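Local coordinates for cell division control protein Cdc48 (Mycobacterium smegmatis, PDB 5E7P), which binds ADP and probably binds and hydrolyses ATP as a Cdc48-type AAA ATPase, at residues V40-P44 with E45-A49; Q123-P127 with A128-M132. All blocks are in the same frame, centred on the assembly; numbering follows the deposited sequence.

Contact 1. Residues V40-P44 with E45-A49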
loop_
_atom_site.group_PDB
_atom_site.type_symbol
_atom_site.label_atom_id
_atom_site.label_comp_id
_atom_site.label_asym_id
_atom_site.label_seq_id
_atom_site.Cartn_x
_atom_site.Cartn_y
_atom_site.Cartn_z
ATOM N N VAL A 40 -19.616 2.542 4.933
ATOM C CA VAL A 40 -20.633 3.549 5.213
ATOM C C VAL A 40 -20.750 4.520 4.031
ATOM O O VAL A 40 -19.743 4.992 3.503
ATOM C CB VAL A 40 -20.331 4.309 6.529
ATOM C CG1 VAL A 40 -18.929 4.904 6.502
ATOM C CG2 VAL A 40 -21.376 5.385 6.788
ATOM N N ARG A 41 -21.980 4.799 3.609
ATOM C CA ARG A 41 -22.216 5.634 2.432
ATOM C C ARG A 41 -22.361 7.120 2.773
ATOM O O ARG A 41 -23.272 7.524 3.498
ATOM C CB ARG A 41 -23.444 5.144 1.661
ATOM C CG ARG A 41 -23.293 3.769 1.029
ATOM C CD ARG A 41 -22.362 3.809 -0.172
ATOM N NE ARG A 41 -22.105 2.474 -0.708
ATOM C CZ ARG A 41 -21.143 2.191 -1.583
ATOM N NH1 ARG A 41 -20.342 3.150 -2.027
ATOM N NH2 ARG A 41 -20.979 0.947 -2.011
ATOM N N LEU A 42 -21.454 7.928 2.232
ATOM C CA LEU A 42 -21.454 9.364 2.476
ATOM C C LEU A 42 -21.570 10.143 1.172
ATOM O O LEU A 42 -21.065 9.713 0.135
ATOM C CB LEU A 42 -20.175 9.776 3.207
ATOM C CG LEU A 42 -19.964 9.206 4.610
ATOM C CD1 LEU A 42 -18.563 9.513 5.114
ATOM C CD2 LEU A 42 -21.010 9.760 5.559
ATOM N N HIS A 43 -22.239 11.287 1.231
ATOM C CA HIS A 43 -22.310 12.190 0.092
ATOM C C HIS A 43 -20.914 12.737 -0.183
ATOM O O HIS A 43 -20.134 12.945 0.745
ATOM C CB HIS A 43 -23.277 13.336 0.391
ATOM C CG HIS A 43 -23.683 14.120 -0.818
ATOM N ND1 HIS A 43 -22.907 15.126 -1.348
ATOM C CD2 HIS A 43 -24.786 14.043 -1.601
ATOM C CE1 HIS A 43 -23.512 15.636 -2.406
ATOM N NE2 HIS A 43 -24.654 14.996 -2.580
ATOM N N PRO A 44 -20.583 12.953 -1.464
ATOM C CA PRO A 44 -19.270 13.494 -1.833
ATOM C C PRO A 44 -18.958 14.832 -1.163
ATOM O O PRO A 44 -17.791 15.125 -0.899
ATOM C CB PRO A 44 -19.390 13.682 -3.346
ATOM C CG PRO A 44 -20.367 12.642 -3.766
ATOM C CD PRO A 44 -21.362 12.540 -2.645
ATOM N N GLU A 45 -19.987 15.631 -0.893
ATOM C CA GLU A 45 -19.784 16.916 -0.235
ATOM C C GLU A 45 -19.276 16.729 1.194
ATOM O O GLU A 45 -18.502 17.544 1.699
ATOM C CB GLU A 45 -21.067 17.748 -0.239
ATOM C CG GLU A 45 -20.881 19.137 0.341
ATOM C CD GLU A 45 -22.100 20.014 0.167
ATOM O OE1 GLU A 45 -23.104 19.544 -0.409
ATOM O OE2 GLU A 45 -22.047 21.181 0.604
ATOM N N VAL A 46 -19.710 15.649 1.836
ATOM C CA VAL A 46 -19.220 15.303 3.165
ATOM C C VAL A 46 -17.740 14.940 3.095
ATOM O O VAL A 46 -16.942 15.387 3.918
ATOM C CB VAL A 46 -20.014 14.132 3.777
ATOM C CG1 VAL A 46 -19.431 13.733 5.125
ATOM C CG2 VAL A 46 -21.479 14.507 3.916
ATOM N N LEU A 47 -17.384 14.134 2.098
ATOM C CA LEU A 47 -15.996 13.746 1.875
ATOM C C LEU A 47 -15.124 14.975 1.651
ATOM O O LEU A 47 -14.008 15.060 2.165
ATOM C CB LEU A 47 -15.888 12.805 0.672
ATOM C CG LEU A 47 -16.596 11.453 0.762
ATOM C CD1 LEU A 47 -16.413 10.673 -0.534
ATOM C CD2 LEU A 47 -16.085 10.650 1.949
ATOM N N ALA A 48 -15.644 15.927 0.886
ATOM C CA ALA A 48 -14.926 17.165 0.614
ATOM C C ALA A 48 -14.806 18.027 1.874
ATOM O O ALA A 48 -13.742 18.573 2.163
ATOM C CB ALA A 48 -15.612 17.936 -0.503
ATOM N N ALA A 49 -15.900 18.138 2.622
ATOM C CA ALA A 49 -15.926 18.947 3.839
ATOM C C ALA A 49 -15.020 18.374 4.924
ATOM O O ALA A 49 -14.412 19.116 5.697
ATOM C CB ALA A 49 -17.354 19.075 4.359
#
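His43 reaches round the start of helix 44-50 and accepts a hydrogen bond on ring atom ND1 from Glu45 N, at 3.0 Å and with an N-H...N angle of 166°. CG of His43 stands anti to its backbone nitrogen (chi1 -165°), which swings the imidazole forward alongside the first turn. The amide therefore meets the ring at its edge, only 14° out of its plane, while CD of Pro44 rests over one face near the rim. Glu45 starts at that edge, its CB 3.4 Å from ND1 of His43, then rises off the plane on the side away from Pro44 CD and crosses the ring obliquely. Backbone bonds complete the turn: His43 O receives Leu47 N at 3.3 Å and, weakly, Val46 N, and Pro44 O receives Ala48 N at 2.9 Å.

The close-packed side is apolar. Leu42, the last residue of strand 39-42, splits its two methyls between the helix residues: CD1 lies 4.2 Å from Leu47 CD2, and CD2 lies 4.3 Å from Val46 CG1. Leu22 and Leu24 of strand 22-28 and Ala70 and Val72 of strand 65-72 extend this buried layer. Glu45 is also buried, against Pro671 and against Ala704 and Met705 of helix 690-707. The looser side carries His43, Pro44 and Ala48, all partly exposed; Pro671 touches the histidine and Ser669 the proline. The arrangement is a strand-to-helix junction with a histidine N-cap and a proline in the first turn, set within the Cdc48 N-terminal domain, a family of the double-psi beta-barrel clan.

Contact 2. Residues Q123-P127 with A128-M132; sequences QSISP and ATLRM
Ile125, which leaves the helical path at the end of helix 119-124, turns its CG2 methyl onto the next helix. That methyl sits 3.7 Å from Thr129 CG2, where the two side chains cross at about a right angle, and 4.1 Å from Leu130 CD2. A single branch of the isoleucine thus touches residues on successive positions of the helix.

Ser126 follows at the N-cap position. Its hydroxyl, placed between the backbone N and the carbonyl carbon by a chi1 of 61°, comes within 2.9 Å of Thr129 OG1 and makes a hydrogen bond in which either group could donate. A water molecule 2.9 Å from Thr129 OG1 is also hydrogen-bonded to it, and accepts a weak bond from Ser126 N, bridging the two residues. The carbonyl of Ser126 receives Leu130 N at 3.1 Å, and Thr129 N weakly.

Pro127 opens the helix in its first turn, a position that suits a residue without an amide hydrogen; its carbonyl takes Arg131 N at 3.0 Å. Ser126 and Thr129 thus put a hydroxyl pair at the helix start, on a turn at the surface.

Around this turn, Trp173 touches Ile125 and Thr129, while Leu130 packs on Val197 and Trp199 of strand 196-199. Pro127 meets Glu296 of helix 294-299, and Arg131, held through NH1 by Ser195 O, lies against Pro295 of that helix.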
loop_
_atom_site.group_PDB
_atom_site.type_symbol
_atom_site.label_atom_id
_atom_site.label_comp_id
_atom_site.label_asym_id
_atom_site.label_seq_id
_atom_site.Cartn_x
_atom_site.Cartn_y
_atom_site.Cartn_z
ATOM N N GLN A 123 -11.994 -23.402 16.966
ATOM C CA GLN A 123 -11.224 -24.624 16.759
ATOM C C GLN A 123 -11.099 -25.028 15.291
ATOM O O GLN A 123 -10.233 -25.830 14.941
ATOM C CB GLN A 123 -11.825 -25.777 17.568
ATOM C CG GLN A 123 -11.619 -25.656 19.067
ATOM C CD GLN A 123 -10.159 -25.770 19.463
ATOM O OE1 GLN A 123 -9.372 -26.446 18.797
ATOM N NE2 GLN A 123 -9.789 -25.102 20.551
ATOM N N SER A 124 -11.955 -24.475 14.435
ATOM C CA SER A 124 -11.989 -24.884 13.029
ATOM C C SER A 124 -11.377 -23.865 12.068
ATOM O O SER A 124 -10.982 -24.217 10.956
ATOM C CB SER A 124 -13.421 -25.213 12.595
ATOM O OG SER A 124 -14.234 -24.053 12.595
ATOM N N ILE A 125 -11.304 -22.605 12.489
ATOM C CA ILE A 125 -10.789 -21.550 11.620
ATOM C C ILE A 125 -9.432 -21.015 12.077
ATOM O O ILE A 125 -9.312 -20.420 13.146
ATOM C CB ILE A 125 -11.793 -20.392 11.486
ATOM C CG1 ILE A 125 -13.117 -20.907 10.919
ATOM C CG2 ILE A 125 -11.222 -19.294 10.604
ATOM C CD1 ILE A 125 -14.182 -19.844 10.781
ATOM N N SER A 126 -8.416 -21.231 11.248
ATOM C CA SER A 126 -7.054 -20.821 11.566
ATOM C C SER A 126 -6.903 -19.305 11.523
ATOM O O SER A 126 -7.658 -18.623 10.830
ATOM C CB SER A 126 -6.070 -21.469 10.588
ATOM O OG SER A 126 -6.339 -21.067 9.257
ATOM N N PRO A 127 -5.929 -18.772 12.279
ATOM C CA PRO A 127 -5.606 -17.341 12.268
ATOM C C PRO A 127 -5.258 -16.815 10.876
ATOM O O PRO A 127 -5.527 -15.651 10.585
ATOM C CB PRO A 127 -4.380 -17.259 13.181
ATOM C CG PRO A 127 -4.561 -18.384 14.128
ATOM C CD PRO A 127 -5.181 -19.494 13.325
ATOM N N ALA A 128 -4.663 -17.656 10.036
ATOM C CA ALA A 128 -4.336 -17.262 8.670
ATOM C C ALA A 128 -5.606 -17.041 7.849
ATOM O O ALA A 128 -5.676 -16.133 7.019
ATOM C CB ALA A 128 -3.449 -18.310 8.011
ATOM N N THR A 129 -6.606 -17.882 8.088
ATOM C CA THR A 129 -7.895 -17.755 7.422
ATOM C C THR A 129 -8.605 -16.484 7.877
ATOM O O THR A 129 -9.200 -15.774 7.066
ATOM C CB THR A 129 -8.789 -18.978 7.704
ATOM O OG1 THR A 129 -8.159 -20.157 7.189
ATOM C CG2 THR A 129 -10.151 -18.812 7.052
ATOM N N LEU A 130 -8.534 -16.206 9.179
ATOM C CA LEU A 130 -9.108 -14.990 9.746
ATOM C C LEU A 130 -8.531 -13.742 9.089
ATOM O O LEU A 130 -9.266 -12.825 8.722
ATOM C CB LEU A 130 -8.861 -14.923 11.257
ATOM C CG LEU A 130 -9.709 -15.805 12.176
ATOM C CD1 LEU A 130 -9.269 -15.645 13.624
ATOM C CD2 LEU A 130 -11.188 -15.483 12.022
ATOM N N ARG A 131 -7.210 -13.714 8.948
ATOM C CA ARG A 131 -6.525 -12.569 8.364
ATOM C C ARG A 131 -6.893 -12.400 6.894
ATOM O O ARG A 131 -7.091 -11.283 6.418
ATOM C CB ARG A 131 -5.013 -12.721 8.522
ATOM C CG ARG A 131 -4.204 -11.595 7.920
ATOM C CD ARG A 131 -2.730 -11.786 8.225
ATOM N NE ARG A 131 -2.258 -13.115 7.840
ATOM C CZ ARG A 131 -1.183 -13.702 8.357
ATOM N NH1 ARG A 131 -0.469 -13.082 9.289
ATOM N NH2 ARG A 131 -0.825 -14.912 7.951
ATOM N N MET A 132 -6.989 -13.517 6.182
ATOM C CA MET A 132 -7.388 -13.499 4.781
ATOM C C MET A 132 -8.802 -12.944 4.606
ATOM O O MET A 132 -9.060 -12.139 3.710
ATOM C CB MET A 132 -7.313 -14.910 4.196
ATOM C CG MET A 132 -7.727 -15.001 2.735
ATOM S SD MET A 132 -7.814 -16.706 2.157
ATOM C CE MET A 132 -6.158 -17.274 2.535
HETATM O O HOH W 1 -9.525 -22.521 8.218
#

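Overall arrangement
From the N terminus the chain first reaches contact 1, where strand 39-42 passes directly into helix 44-50, and later contact 2, where helix 119-124 gives way to helix 127-133. Each closes a short local turn, and the two run in series, neither nesting nor crossing. Their centres are 34 Å apart and their nearest atoms about 18 Å, with no touch between them. Contact 1 joins strand 39-42, part of the mixed sheet that includes strands 22-28 and 65-72, to helix 44-50, which meets helix 690-707 far along the chain. Contact 2 leans instead on strand 196-199 and helix 294-299, with the side chain of Arg131 about 7 Å from a bound ADP.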